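Local coordinates for chitin binding protein (PDB 6IF7), which is an insecticidal chitin-binding fern protein that holds copper and is probably a lytic polysaccharide monooxygenase, cleaving chitin chains by oxidation, at residues L86-S91 and G149-K155; S9-R13 and F39-V45; F95-A99 and G143-I147. All blocks are in the same frame, centred on the assembly; numbering follows the deposited sequence.

Contact 1: residues L86-S91 and G149-K155; sequences LPSGAS and GTTPSGK
The side chain of Thr151 lies against the bend from Pro87 to Ala90, with its hydroxyl facing the polar backbone there. OG1 of Thr151 donates to O of Pro87 at 2.7 Å, tilted from the carbonyl plane, and accepts from N of Ala90 at 3.0 Å. The rotation that sets OG1 between the backbone N and carbonyl carbon of its own residue (chi1 56°) points it at both, and also brings methyl CG2 to 4.1 Å from CD1 of Leu86. A valine in its place would probably leave the Pro87 carbonyl and the Ala90 amide without their shared mate, and the bend less firmly fixed. Next to it, N of Thr151 donates to O of Ala90 at 2.8 Å. Ser88 does the same from the opposite segment: its OG gives to O of Pro152 in the carbonyl plane, on a lone pair, at 2.7 Å, and takes a bond from N of Lys155 at 3.0 Å. Glycine suits position 89, where phi is positive and CA of Gly89 already presses on CB of Ser153 at 3.4 Å. Far from the copper, these two loops meet beside strand 173-182, whose Val180 and Phe182 pack on Leu86, while Pro152 rests on Val111 of strand 105-111 and Lys155 reaches beyond that strand to a salt bridge with Glu114.

Contact 2: residues S9-R13 and F39-V45; sequences SRVYR and FYDWNEV
Tyr12 and Trp42 run side by side, pointing the same way, with their rings overlapping obliquely. The planes meet at 31° and the centroid of the Tyr12 ring stands 4.3 Å from that of the six-membered ring of Trp42, an arrangement neither stacked nor edge-to-face. The Tyr12 ring comes in with its CD1 edge lowest, 3.6 Å from CD2 of Trp42, and the opposite face of the indole is covered by CB of Asn43. Tyr12 gets there with CG anti to its backbone N (chi1 -176°), while Trp42 holds CG between its own N and carbonyl carbon (chi1 60°).

Val11 crosses Trp42 at about a right angle. Its branched end is well suited to a buried corner: CG2 packs at 3.7 Å on CB of Trp42, and CG1 lies 4.2 Å from CG2 of Val45. Phe39 turns its ring edge to the backbone of Val11, whose O lies near the ring plane, 3.8 Å from CD1 of Phe39. Ser9, the N-cap of helix 10-16, accepts from N of Tyr12 at 3.1 Å, so the first turn that presents Val11 and Tyr12 is fixed at its start.

Trp42 lies in a type I turn from Asp41 to Glu44, which follows helix 36-40. Glu44 OE2 bonds to NE2 of the copper ligand His1, and Trp42 itself is about 10 Å from the metal. This helical insertion after the first strand probably corresponds to the L2 region of AA10 monooxygenases, beside the copper site with its two histidine ligands.

Contact 3: residues F95-A99 and G143-I147; sequences FRYIA and GSYQI
With CG anti to its carbonyl carbon (chi1 -55°) and the chain bent again at chi2 (-74°), Arg96 lays its guanidinium over the side chain of Gln146. The two side chains point the same way, and the guanidinium and amide planes are stacked within 22° of each other, with NE2 of Gln146 3.5 Å above the guanidinium plane. The same bend lets NH1 of Arg96 donate to O of Phe95 at 3.0 Å. That carbonyl is gripped from both faces, because N of Ile147 reaches it from the other side at 3.0 Å. A water in the guanidinium plane bridges NH1 of Arg96 and O of Ile147.

The strands run antiparallel. Phe95 with Ile147 and Tyr97 with Tyr145 are hydrogen-bonded pairs; Arg96 with Gln146 and Ile98 with Ser144 are non-hydrogen-bonded. In the second of the bonded pairs, N of Tyr145 donates to O of Tyr97 at 2.8 Å. Strands 95-99 and 144-147 are the central strands of the four-stranded sheet in the immunoglobulin-like beta sandwich of AA10 enzymes. Phe95, Tyr97, Tyr145 and Ile147 share one face, where aromatic and branched aliphatic side chains fit against Phe107 and Phe109 of strand 105-111.

Gly143, with its positive phi, leads into strand 144-147 and accepts at O from N of Ala99 at 3.0 Å. The small Ala99 sets CB 3.8 Å from CE2 of Tyr145, whose OH bonds to N of His103, a copper ligand. OG of the small Ser144 touches CA of Ile98 at 3.4 Å, while its hydrogen bond goes to Glu5 of strand 2-6.

How the contacts relate
From the N terminus, contact 2 comes first: it joins the start of helix 10-16 to the turn beyond helix 36-40, closing a mostly helical loop before either other contact opens. Contact 1 then closes the longest loop, from the end of strand 84-86 to the loop before strand 159-167. Contact 3 is nested inside it, pairing strands 95-99 and 144-147. No two of the closed loops cross. Contacts 1 and 2 lie on opposite sides of the chain's centre, with nearest atoms about 11 Å apart, and contact 3 touches both: Phe95 meets Thr151 at one end, and Ile98 meets Trp42 and Tyr12 at the other.

Contact 1: residues L86-S91 and G149-K155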
loop_
_atom_site.group_PDB
_atom_site.type_symbol
_atom_site.label_atom_id
_atom_site.label_comp_id
_atom_site.label_asym_id
_atom_site.label_seq_id
_atom_site.Cartn_x
_atom_site.Cartn_y
_atom_site.Cartn_z
ATOM N N LEU A 86 2.140 -12.780 7.352
ATOM C CA LEU A 86 2.470 -11.811 8.393
ATOM C C LEU A 86 1.959 -12.317 9.757
ATOM O O LEU A 86 0.812 -12.688 9.855
ATOM C CB LEU A 86 1.772 -10.489 8.021
ATOM C CG LEU A 86 2.054 -9.222 8.808
ATOM C CD1 LEU A 86 3.512 -9.071 9.138
ATOM C CD2 LEU A 86 1.588 -8.009 8.026
ATOM N N PRO A 87 2.803 -12.341 10.809
ATOM C CA PRO A 87 2.239 -12.708 12.129
ATOM C C PRO A 87 1.386 -11.602 12.762
ATOM O O PRO A 87 1.764 -10.427 12.734
ATOM C CB PRO A 87 3.481 -12.998 12.974
ATOM C CG PRO A 87 4.570 -12.252 12.303
ATOM C CD PRO A 87 4.273 -12.371 10.837
ATOM N N SER A 88 0.224 -12.008 13.270
ATOM C CA SER A 88 -0.674 -11.178 14.052
ATOM C C SER A 88 -0.178 -11.146 15.509
ATOM O O SER A 88 0.157 -12.188 16.036
ATOM C CB SER A 88 -2.077 -11.790 13.992
ATOM O OG SER A 88 -3.010 -11.016 14.713
ATOM N N GLY A 89 -0.112 -9.970 16.143
ATOM C CA GLY A 89 0.368 -9.847 17.535
ATOM C C GLY A 89 1.865 -10.102 17.692
ATOM O O GLY A 89 2.281 -10.905 18.521
ATOM N N ALA A 90 2.681 -9.416 16.894
ATOM C CA ALA A 90 4.143 -9.542 16.964
ATOM C C ALA A 90 4.776 -8.213 16.669
ATOM O O ALA A 90 4.199 -7.397 15.940
ATOM C CB ALA A 90 4.655 -10.578 15.990
ATOM N N SER A 91 5.964 -8.004 17.233
ATOM C CA SER A 91 6.665 -6.721 17.115
ATOM C C SER A 91 7.929 -6.755 16.246
ATOM O O SER A 91 8.566 -5.727 16.062
ATOM C CB SER A 91 7.026 -6.219 18.518
ATOM O OG SER A 91 7.854 -7.177 19.127
ATOM N N GLY A 149 7.018 -1.880 14.412
ATOM C CA GLY A 149 5.743 -1.776 15.079
ATOM C C GLY A 149 5.215 -3.133 15.438
ATOM O O GLY A 149 5.734 -4.155 14.982
ATOM N N THR A 150 4.177 -3.129 16.260
ATOM C CA THR A 150 3.475 -4.330 16.651
ATOM C C THR A 150 2.258 -4.466 15.735
ATOM O O THR A 150 1.460 -3.525 15.591
ATOM C CB THR A 150 3.087 -4.282 18.139
ATOM O OG1 THR A 150 4.275 -4.239 18.931
ATOM C CG2 THR A 150 2.276 -5.533 18.551
ATOM N N THR A 151 2.146 -5.627 15.087
ATOM C CA THR A 151 0.966 -5.963 14.309
ATOM C C THR A 151 -0.205 -6.191 15.248
ATOM O O THR A 151 -0.015 -6.712 16.355
ATOM C CB THR A 151 1.182 -7.242 13.493
ATOM O OG1 THR A 151 1.562 -8.320 14.363
ATOM C CG2 THR A 151 2.271 -6.985 12.455
ATOM N N PRO A 152 -1.420 -5.806 14.825
ATOM C CA PRO A 152 -2.564 -6.077 15.703
ATOM C C PRO A 152 -2.811 -7.596 15.874
ATOM O O PRO A 152 -2.499 -8.397 14.961
ATOM C CB PRO A 152 -3.732 -5.357 14.997
ATOM C CG PRO A 152 -3.095 -4.478 13.970
ATOM C CD PRO A 152 -1.857 -5.196 13.554
ATOM N N SER A 153 -3.335 -7.979 17.041
ATOM C CA SER A 153 -3.155 -9.352 17.541
ATOM C C SER A 153 -4.280 -10.363 17.379
ATOM O O SER A 153 -4.023 -11.563 17.539
ATOM C CB SER A 153 -2.685 -9.351 19.007
ATOM O OG SER A 153 -3.578 -8.616 19.795
ATOM N N GLY A 154 -5.490 -9.966 17.035
ATOM C CA GLY A 154 -6.537 -11.003 16.917
ATOM C C GLY A 154 -6.917 -11.317 15.495
ATOM O O GLY A 154 -8.082 -11.465 15.199
ATOM N N LYS A 155 -5.940 -11.399 14.608
ATOM C CA LYS A 155 -6.206 -11.429 13.175
ATOM C C LYS A 155 -5.703 -12.716 12.559
ATOM O O LYS A 155 -4.733 -13.251 13.002
ATOM C CB LYS A 155 -5.499 -10.260 12.513
ATOM C CG LYS A 155 -5.868 -8.912 13.113
ATOM C CD LYS A 155 -5.409 -7.764 12.223
ATOM C CE LYS A 155 -6.257 -7.613 10.959
ATOM N NZ LYS A 155 -7.664 -7.226 11.231
HETATM O O HOH W 1 5.816 -6.697 13.959
HETATM O O HOH W 2 8.330 -4.474 13.674
#

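Contact 2: residues S9-R13 and F39-V45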
loop_
_atom_site.group_PDB
_atom_site.type_symbol
_atom_site.label_atom_id
_atom_site.label_comp_id
_atom_site.label_asym_id
_atom_site.label_seq_id
_atom_site.Cartn_x
_atom_site.Cartn_y
_atom_site.Cartn_z
ATOM N N SER A 9 3.950 -3.751 -1.867
ATOM C CA SER A 9 2.720 -3.185 -2.419
ATOM C C SER A 9 2.301 -3.885 -3.706
ATOM O O SER A 9 3.125 -4.514 -4.382
ATOM C CB SER A 9 2.929 -1.718 -2.726
ATOM O OG SER A 9 3.864 -1.576 -3.779
ATOM N N ARG A 10 1.017 -3.789 -4.041
ATOM C CA ARG A 10 0.505 -4.323 -5.327
ATOM C C ARG A 10 1.263 -3.745 -6.518
ATOM O O ARG A 10 1.672 -4.483 -7.425
ATOM C CB ARG A 10 -0.969 -3.971 -5.513
ATOM C CG ARG A 10 -1.889 -4.723 -4.599
ATOM C CD ARG A 10 -3.328 -4.308 -4.784
ATOM N NE ARG A 10 -4.157 -5.092 -3.864
ATOM C CZ ARG A 10 -5.460 -4.899 -3.658
ATOM N NH1 ARG A 10 -6.139 -3.950 -4.317
ATOM N NH2 ARG A 10 -6.094 -5.671 -2.788
ATOM N N VAL A 11 1.455 -2.424 -6.490
ATOM C CA VAL A 11 2.073 -1.713 -7.594
ATOM C C VAL A 11 3.520 -2.115 -7.809
ATOM O O VAL A 11 3.893 -2.397 -8.946
ATOM C CB VAL A 11 1.857 -0.174 -7.516
ATOM C CG1 VAL A 11 2.735 0.510 -6.458
ATOM C CG2 VAL A 11 2.001 0.459 -8.908
ATOM N N TYR A 12 4.304 -2.215 -6.737
ATOM C CA TYR A 12 5.716 -2.584 -6.860
ATOM C C TYR A 12 5.884 -4.047 -7.211
ATOM O O TYR A 12 6.745 -4.372 -8.027
ATOM C CB TYR A 12 6.488 -2.223 -5.602
ATOM C CG TYR A 12 7.993 -2.484 -5.659
ATOM C CD1 TYR A 12 8.748 -2.194 -6.809
ATOM C CD2 TYR A 12 8.669 -2.977 -4.534
ATOM C CE1 TYR A 12 10.128 -2.382 -6.837
ATOM C CE2 TYR A 12 10.060 -3.198 -4.547
ATOM C CZ TYR A 12 10.787 -2.917 -5.709
ATOM O OH TYR A 12 12.145 -3.153 -5.730
ATOM N N ARG A 13 5.062 -4.928 -6.641
ATOM C CA ARG A 13 5.055 -6.352 -7.030
ATOM C C ARG A 13 4.725 -6.576 -8.521
ATOM O O ARG A 13 5.401 -7.359 -9.200
ATOM C CB ARG A 13 4.059 -7.143 -6.178
ATOM C CG ARG A 13 3.963 -8.631 -6.536
ATOM C CD ARG A 13 2.984 -9.416 -5.640
ATOM N NE ARG A 13 3.637 -9.960 -4.452
ATOM C CZ ARG A 13 4.464 -11.003 -4.434
ATOM N NH1 ARG A 13 4.750 -11.673 -5.542
ATOM N NH2 ARG A 13 5.006 -11.396 -3.286
ATOM N N PHE A 39 2.793 1.139 -14.183
ATOM C CA PHE A 39 3.616 0.223 -13.384
ATOM C C PHE A 39 5.109 0.485 -13.431
ATOM O O PHE A 39 5.807 0.200 -12.464
ATOM C CB PHE A 39 3.285 -1.230 -13.710
ATOM C CG PHE A 39 1.894 -1.600 -13.303
ATOM C CD1 PHE A 39 1.623 -2.030 -12.004
ATOM C CD2 PHE A 39 0.825 -1.416 -14.184
ATOM C CE1 PHE A 39 0.321 -2.308 -11.619
ATOM C CE2 PHE A 39 -0.479 -1.688 -13.798
ATOM C CZ PHE A 39 -0.736 -2.137 -12.519
ATOM N N TYR A 40 5.601 1.053 -14.526
ATOM C CA TYR A 40 6.934 1.623 -14.508
ATOM C C TYR A 40 6.973 2.868 -13.621
ATOM O O TYR A 40 8.027 3.197 -13.121
ATOM C CB TYR A 40 7.429 1.945 -15.917
ATOM C CG TYR A 40 7.595 0.720 -16.783
ATOM C CD1 TYR A 40 8.513 -0.267 -16.445
ATOM C CD2 TYR A 40 6.822 0.541 -17.929
ATOM C CE1 TYR A 40 8.684 -1.390 -17.240
ATOM C CE2 TYR A 40 6.986 -0.569 -18.732
ATOM C CZ TYR A 40 7.920 -1.531 -18.377
ATOM O OH TYR A 40 8.053 -2.660 -19.134
ATOM N N ASP A 41 5.831 3.539 -13.431
ATOM C CA ASP A 41 5.681 4.620 -12.440
ATOM C C ASP A 41 5.117 4.124 -11.097
ATOM O O ASP A 41 4.285 4.812 -10.464
ATOM C CB ASP A 41 4.759 5.725 -12.981
ATOM C CG ASP A 41 5.183 6.248 -14.345
ATOM O OD1 ASP A 41 6.343 6.023 -14.744
ATOM O OD2 ASP A 41 4.340 6.873 -15.011
ATOM N N TRP A 42 5.594 2.959 -10.636
ATOM C CA TRP A 42 5.104 2.336 -9.380
ATOM C C TRP A 42 5.372 3.213 -8.149
ATOM O O TRP A 42 4.684 3.097 -7.111
ATOM C CB TRP A 42 5.704 0.928 -9.167
ATOM C CG TRP A 42 7.191 0.946 -9.073
ATOM C CD1 TRP A 42 8.068 0.795 -10.096
ATOM C CD2 TRP A 42 7.973 1.190 -7.905
ATOM N NE1 TRP A 42 9.364 0.898 -9.637
ATOM C CE2 TRP A 42 9.330 1.148 -8.292
ATOM C CE3 TRP A 42 7.665 1.414 -6.561
ATOM C CZ2 TRP A 42 10.371 1.331 -7.388
ATOM C CZ3 TRP A 42 8.716 1.578 -5.650
ATOM C CH2 TRP A 42 10.038 1.539 -6.066
ATOM N N ASN A 43 6.367 4.085 -8.270
ATOM C CA ASN A 43 6.798 4.929 -7.159
ATOM C C ASN A 43 6.034 6.246 -7.015
ATOM O O ASN A 43 6.387 7.081 -6.171
ATOM C CB ASN A 43 8.313 5.195 -7.271
ATOM C CG ASN A 43 8.692 5.959 -8.537
ATOM O OD1 ASN A 43 7.879 6.148 -9.437
ATOM N ND2 ASN A 43 9.943 6.387 -8.608
ATOM N N GLU A 44 4.998 6.434 -7.830
ATOM C CA GLU A 44 4.307 7.700 -7.890
ATOM C C GLU A 44 2.788 7.512 -7.839
ATOM O O GLU A 44 2.048 8.127 -8.611
ATOM C CB GLU A 44 4.758 8.494 -9.137
ATOM C CG GLU A 44 4.502 9.984 -9.009
ATOM C CD GLU A 44 4.932 10.775 -10.223
ATOM O OE1 GLU A 44 4.282 10.664 -11.267
ATOM O OE2 GLU A 44 5.913 11.522 -10.117
ATOM N N VAL A 45 2.320 6.688 -6.903
ATOM C CA VAL A 45 0.895 6.678 -6.536
ATOM C C VAL A 45 0.682 7.825 -5.533
ATOM O O VAL A 45 0.534 7.629 -4.328
ATOM C CB VAL A 45 0.430 5.312 -6.001
ATOM C CG1 VAL A 45 -1.065 5.321 -5.758
ATOM C CG2 VAL A 45 0.820 4.201 -6.984
#

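Contact 3: residues F95-A99 and G143-I147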
loop_
_atom_site.group_PDB
_atom_site.type_symbol
_atom_site.label_atom_id
_atom_site.label_comp_id
_atom_site.label_asym_id
_atom_site.label_seq_id
_atom_site.Cartn_x
_atom_site.Cartn_y
_atom_site.Cartn_z
ATOM N N PHE A 95 9.305 -4.359 8.553
ATOM C CA PHE A 95 8.614 -3.504 7.590
ATOM C C PHE A 95 9.634 -2.651 6.822
ATOM O O PHE A 95 10.546 -2.030 7.429
ATOM C CB PHE A 95 7.567 -2.581 8.222
ATOM C CG PHE A 95 6.460 -3.294 8.949
ATOM C CD1 PHE A 95 5.384 -3.840 8.255
ATOM C CD2 PHE A 95 6.481 -3.399 10.351
ATOM C CE1 PHE A 95 4.353 -4.486 8.925
ATOM C CE2 PHE A 95 5.456 -4.037 11.026
ATOM C CZ PHE A 95 4.399 -4.581 10.312
ATOM N N ARG A 96 9.464 -2.616 5.491
ATOM C CA ARG A 96 10.344 -1.829 4.612
ATOM C C ARG A 96 9.515 -1.061 3.610
ATOM O O ARG A 96 8.592 -1.618 3.044
ATOM C CB ARG A 96 11.313 -2.733 3.862
ATOM C CG ARG A 96 12.157 -3.637 4.746
ATOM C CD ARG A 96 13.251 -2.876 5.460
ATOM N NE ARG A 96 14.064 -3.782 6.283
ATOM C CZ ARG A 96 13.922 -4.013 7.601
ATOM N NH1 ARG A 96 12.989 -3.404 8.352
ATOM N NH2 ARG A 96 14.755 -4.862 8.193
ATOM N N TYR A 97 9.852 0.220 3.419
ATOM C CA TYR A 97 9.259 1.097 2.392
ATOM C C TYR A 97 10.412 1.544 1.516
ATOM O O TYR A 97 11.300 2.297 1.972
ATOM C CB TYR A 97 8.580 2.326 3.030
ATOM C CG TYR A 97 7.734 3.153 2.068
ATOM C CD1 TYR A 97 8.305 3.995 1.111
ATOM C CD2 TYR A 97 6.350 3.090 2.125
ATOM C CE1 TYR A 97 7.517 4.717 0.243
ATOM C CE2 TYR A 97 5.562 3.819 1.269
ATOM C CZ TYR A 97 6.143 4.620 0.333
ATOM O OH TYR A 97 5.293 5.329 -0.488
ATOM N N ILE A 98 10.399 1.086 0.267
ATOM C CA ILE A 98 11.474 1.410 -0.679
ATOM C C ILE A 98 11.236 2.817 -1.228
ATOM O O ILE A 98 10.130 3.149 -1.707
ATOM C CB ILE A 98 11.670 0.365 -1.824
ATOM C CG1 ILE A 98 12.835 0.791 -2.756
ATOM C CG2 ILE A 98 10.413 0.163 -2.665
ATOM C CD1 ILE A 98 13.322 -0.307 -3.687
ATOM N N ALA A 99 12.272 3.638 -1.115
ATOM C CA ALA A 99 12.216 5.022 -1.536
ATOM C C ALA A 99 13.245 5.220 -2.648
ATOM O O ALA A 99 14.443 5.130 -2.411
ATOM C CB ALA A 99 12.489 5.948 -0.360
ATOM N N GLY A 143 18.519 2.387 0.645
ATOM C CA GLY A 143 17.406 2.805 -0.211
ATOM C C GLY A 143 16.017 2.530 0.350
ATOM O O GLY A 143 15.018 2.961 -0.260
ATOM N N SER A 144 15.931 1.835 1.493
ATOM C CA SER A 144 14.640 1.544 2.129
ATOM C C SER A 144 14.545 2.061 3.570
ATOM O O SER A 144 15.474 1.914 4.377
ATOM C CB SER A 144 14.364 0.053 2.136
ATOM O OG SER A 144 13.969 -0.366 0.866
ATOM N N TYR A 145 13.384 2.639 3.878
ATOM C CA TYR A 145 13.021 2.974 5.240
ATOM C C TYR A 145 12.707 1.684 6.002
ATOM O O TYR A 145 11.953 0.855 5.520
ATOM C CB TYR A 145 11.808 3.896 5.263
ATOM C CG TYR A 145 12.055 5.306 4.786
ATOM C CD1 TYR A 145 12.822 6.201 5.545
ATOM C CD2 TYR A 145 11.472 5.774 3.596
ATOM C CE1 TYR A 145 13.009 7.513 5.129
ATOM C CE2 TYR A 145 11.657 7.084 3.168
ATOM C CZ TYR A 145 12.424 7.945 3.931
ATOM O OH TYR A 145 12.585 9.226 3.481
ATOM N N GLN A 146 13.339 1.517 7.159
ATOM C CA GLN A 146 13.074 0.423 8.092
ATOM C C GLN A 146 12.138 0.941 9.177
ATOM O O GLN A 146 12.409 1.954 9.819
ATOM C CB GLN A 146 14.381 -0.060 8.745
ATOM C CG GLN A 146 15.465 -0.395 7.737
ATOM C CD GLN A 146 16.561 -1.263 8.287
ATOM O OE1 GLN A 146 16.869 -1.237 9.478
ATOM N NE2 GLN A 146 17.177 -2.033 7.413
ATOM N N ILE A 147 11.043 0.226 9.389
ATOM C CA ILE A 147 9.965 0.653 10.278
ATOM C C ILE A 147 9.649 -0.498 11.250
ATOM O O ILE A 147 9.550 -1.668 10.846
ATOM C CB ILE A 147 8.732 1.088 9.426
ATOM C CG1 ILE A 147 9.080 2.389 8.653
ATOM C CG2 ILE A 147 7.462 1.236 10.270
ATOM C CD1 ILE A 147 8.122 2.753 7.557
HETATM O O HOH W 3 11.897 -3.155 10.932
#